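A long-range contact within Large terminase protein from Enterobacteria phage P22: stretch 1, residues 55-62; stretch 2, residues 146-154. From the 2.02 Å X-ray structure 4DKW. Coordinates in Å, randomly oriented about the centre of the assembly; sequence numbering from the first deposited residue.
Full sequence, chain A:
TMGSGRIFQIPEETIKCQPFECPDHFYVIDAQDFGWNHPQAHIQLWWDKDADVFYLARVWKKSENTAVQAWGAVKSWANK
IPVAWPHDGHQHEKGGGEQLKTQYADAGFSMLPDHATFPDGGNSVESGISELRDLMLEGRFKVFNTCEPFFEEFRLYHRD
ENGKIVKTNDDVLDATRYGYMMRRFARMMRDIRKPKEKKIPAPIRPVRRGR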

# COMPACT_ATOMS: atom_id res chain seq x y z
N TYR A 55 10.82 1.69 -0.60
CA TYR A 55 10.73 1.17 -1.96
C TYR A 55 9.43 0.39 -2.11
O TYR A 55 9.22 -0.60 -1.41
CB TYR A 55 11.91 0.24 -2.29
CG TYR A 55 13.27 0.89 -2.12
CD1 TYR A 55 13.88 1.51 -3.21
CD2 TYR A 55 13.93 0.89 -0.89
CE1 TYR A 55 15.13 2.11 -3.08
CE2 TYR A 55 15.18 1.49 -0.76
CZ TYR A 55 15.77 2.10 -1.86
OH TYR A 55 17.00 2.70 -1.76
N LEU A 56 8.56 0.84 -3.00
CA LEU A 56 7.39 0.07 -3.34
C LEU A 56 7.86 -0.98 -4.34
O LEU A 56 8.10 -0.68 -5.50
CB LEU A 56 6.31 0.97 -3.94
CG LEU A 56 5.00 0.26 -4.25
CD1 LEU A 56 4.41 -0.36 -2.99
CD2 LEU A 56 4.02 1.24 -4.87
N ALA A 57 8.02 -2.22 -3.86
CA ALA A 57 8.72 -3.25 -4.63
C ALA A 57 7.80 -4.22 -5.40
O ALA A 57 8.20 -4.77 -6.42
CB ALA A 57 9.65 -4.03 -3.72
N ARG A 58 6.59 -4.45 -4.89
CA ARG A 58 5.65 -5.35 -5.56
C ARG A 58 4.25 -4.76 -5.53
O ARG A 58 3.84 -4.19 -4.52
CB ARG A 58 5.63 -6.73 -4.88
CG ARG A 58 6.98 -7.38 -4.65
CD ARG A 58 7.48 -8.03 -5.91
NE ARG A 58 8.65 -8.87 -5.66
CZ ARG A 58 9.91 -8.46 -5.77
NH1 ARG A 58 10.19 -7.21 -6.12
NH2 ARG A 58 10.90 -9.30 -5.52
N VAL A 59 3.53 -4.89 -6.64
CA VAL A 59 2.16 -4.40 -6.76
C VAL A 59 1.32 -5.38 -7.56
O VAL A 59 1.73 -5.83 -8.63
CB VAL A 59 2.10 -3.03 -7.46
CG1 VAL A 59 0.70 -2.74 -7.94
CG2 VAL A 59 2.60 -1.93 -6.53
N TRP A 60 0.14 -5.71 -7.03
CA TRP A 60 -0.83 -6.53 -7.74
C TRP A 60 -2.20 -5.89 -7.58
O TRP A 60 -2.61 -5.56 -6.46
CB TRP A 60 -0.82 -7.97 -7.22
CG TRP A 60 -1.85 -8.88 -7.85
CD1 TRP A 60 -1.75 -9.53 -9.05
CD2 TRP A 60 -3.12 -9.26 -7.29
NE1 TRP A 60 -2.89 -10.28 -9.27
CE2 TRP A 60 -3.74 -10.14 -8.21
CE3 TRP A 60 -3.80 -8.94 -6.10
CZ2 TRP A 60 -5.00 -10.69 -7.98
CZ3 TRP A 60 -5.05 -9.49 -5.88
CH2 TRP A 60 -5.64 -10.35 -6.81
N LYS A 61 -2.89 -5.68 -8.69
CA LYS A 61 -4.19 -5.03 -8.67
C LYS A 61 -5.16 -5.76 -9.59
O LYS A 61 -4.83 -6.01 -10.76
CB LYS A 61 -4.04 -3.58 -9.13
CG LYS A 61 -5.33 -2.79 -9.21
CD LYS A 61 -5.05 -1.35 -9.62
CE LYS A 61 -6.34 -0.57 -9.78
NZ LYS A 61 -6.07 0.87 -9.98
N LYS A 62 -6.33 -6.12 -9.07
CA LYS A 62 -7.28 -6.90 -9.86
C LYS A 62 -8.72 -6.84 -9.35
O LYS A 62 -8.96 -6.92 -8.14
CB LYS A 62 -6.84 -8.37 -9.97
CG LYS A 62 -7.07 -8.96 -11.35
CD LYS A 62 -6.81 -10.45 -11.38
CE LYS A 62 -6.85 -10.98 -12.80
NZ LYS A 62 -8.17 -10.76 -13.46
N THR A 146 8.68 -1.71 -12.44
CA THR A 146 7.83 -2.84 -12.77
C THR A 146 6.47 -2.78 -12.06
O THR A 146 5.65 -3.68 -12.22
CB THR A 146 8.54 -4.16 -12.42
OG1 THR A 146 9.01 -4.10 -11.06
CG2 THR A 146 9.71 -4.41 -13.36
N CYS A 147 6.25 -1.72 -11.28
CA CYS A 147 4.99 -1.56 -10.54
C CYS A 147 4.10 -0.55 -11.24
O CYS A 147 3.68 0.43 -10.63
CB CYS A 147 5.25 -1.09 -9.11
SG CYS A 147 6.16 -2.25 -8.11
N GLU A 148 3.83 -0.79 -12.52
CA GLU A 148 3.04 0.14 -13.33
C GLU A 148 1.65 0.55 -12.78
O GLU A 148 1.26 1.71 -12.95
CB GLU A 148 2.93 -0.36 -14.78
CG GLU A 148 2.20 0.59 -15.73
CD GLU A 148 2.92 1.93 -15.92
OE1 GLU A 148 4.14 2.02 -15.63
OE2 GLU A 148 2.26 2.89 -16.37
N PRO A 149 0.90 -0.38 -12.14
CA PRO A 149 -0.38 0.07 -11.59
C PRO A 149 -0.27 1.21 -10.57
O PRO A 149 -1.24 1.95 -10.40
CB PRO A 149 -0.94 -1.18 -10.91
CG PRO A 149 -0.35 -2.30 -11.67
CD PRO A 149 1.05 -1.84 -12.04
N PHE A 150 0.88 1.37 -9.90
CA PHE A 150 1.08 2.53 -9.04
C PHE A 150 1.09 3.81 -9.85
O PHE A 150 0.46 4.79 -9.48
CB PHE A 150 2.40 2.44 -8.27
CG PHE A 150 2.70 3.70 -7.48
CD1 PHE A 150 2.24 3.84 -6.18
CD2 PHE A 150 3.42 4.74 -8.05
CE1 PHE A 150 2.50 5.00 -5.45
CE2 PHE A 150 3.68 5.90 -7.34
CZ PHE A 150 3.22 6.03 -6.04
N PHE A 151 1.85 3.82 -10.94
CA PHE A 151 2.01 5.03 -11.73
C PHE A 151 0.72 5.44 -12.44
O PHE A 151 0.43 6.64 -12.60
CB PHE A 151 3.19 4.88 -12.71
CG PHE A 151 4.51 4.80 -12.02
CD1 PHE A 151 5.04 5.93 -11.39
CD2 PHE A 151 5.22 3.61 -11.96
CE1 PHE A 151 6.25 5.88 -10.73
CE2 PHE A 151 6.44 3.55 -11.31
CZ PHE A 151 6.96 4.68 -10.70
N GLU A 152 -0.06 4.45 -12.86
CA GLU A 152 -1.37 4.70 -13.45
C GLU A 152 -2.27 5.50 -12.52
O GLU A 152 -2.98 6.40 -12.96
CB GLU A 152 -2.05 3.38 -13.82
CG GLU A 152 -1.31 2.61 -14.91
CD GLU A 152 -1.98 1.28 -15.25
OE1 GLU A 152 -2.83 0.81 -14.45
OE2 GLU A 152 -1.65 0.70 -16.31
N GLU A 153 -2.24 5.16 -11.23
CA GLU A 153 -3.04 5.85 -10.22
C GLU A 153 -2.42 7.20 -9.82
O GLU A 153 -3.12 8.20 -9.68
CB GLU A 153 -3.20 4.98 -8.97
CG GLU A 153 -3.87 3.63 -9.22
CD GLU A 153 -4.25 2.93 -7.91
OE1 GLU A 153 -3.91 3.47 -6.84
OE2 GLU A 153 -4.89 1.86 -7.96
N PHE A 154 -1.10 7.19 -9.65
CA PHE A 154 -0.30 8.37 -9.33
C PHE A 154 -0.60 9.51 -10.29
O PHE A 154 -0.74 10.67 -9.88
CB PHE A 154 1.18 7.96 -9.38
CG PHE A 154 2.16 9.07 -9.10
CD1 PHE A 154 2.55 9.36 -7.80
CD2 PHE A 154 2.74 9.77 -10.15
CE1 PHE A 154 3.47 10.36 -7.56
CE2 PHE A 154 3.67 10.77 -9.91
CZ PHE A 154 4.03 11.06 -8.61

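Stretch 1 is a β-strand throughout, while stretch 2 enters through a short loop at T146 and C147 and then winds into a helix that continues beyond F154. The strand and helix axes cross at 71° and approach to 8.3 Å, so the helix lies obliquely over the strand. The backbones come closest near the start of stretch 2, where the CA atoms of V59 and C147 are 5.5 Å apart; K61 CA and P149 CA are 7.0 Å apart. The first turn of the helix is secured by a hydrogen bond from F150 N to C147 O (3.0 Å), followed by E152 N to E148 O (3.0 Å) and F154 N to F150 O (2.9 Å).

Because side chains alternate along a strand, V59 and K61 direct their CA-to-CB bonds toward the helix, as L56 does, whereas R58 and W60 direct theirs away. The regular alternation is interrupted at A57, whose psi of -29° departs from extended values; A57 also points away. R58 turns its guanidinium back along its own strand, donating from NH1 to A57 O (3.2 Å).

C147 fills the closest gap. Its small side chain, in the m rotamer, fits where a backbone separation of 5.5 Å between V59 CA and C147 CA leaves little room. SG packs against the strand backbone, 3.6 Å from L56 O and 3.7 Å from A57 O, while CB lies 3.8 Å from V59 CG2. The branched V59 is well suited to a place between two partners: CG2 meets C147, and CG1 reaches P149 CB at 3.7 Å. P149, in the first turn of the helix, can occupy this position without leaving an amide hydrogen unsatisfied, and its compact ring offers an apolar surface.

L56 and F150, both buried, extend the apolar contact. L56 CD2 approaches F150 CD1 to 3.4 Å, a close fit in which the methyl meets the ring obliquely. Leucine's branched aliphatic end and phenylalanine's broad ring are both apolar, so they suit this buried place.

Toward the end of the strand the chemistry changes. K61 is fully extended, with all four chi angles t, and its aliphatic part passes P149, CB to CB at 4.3 Å. The length of lysine carries NZ to E153 OE2 at 2.5 Å, a short hydrogen bond within a salt bridge. E153 is buried, so pairing its carboxylate with the lysine offsets the cost of enclosing charge; both its oxygens also have hydrogen-bond partners elsewhere in the structure. In all, the contact buries 396 Å², counting both sides.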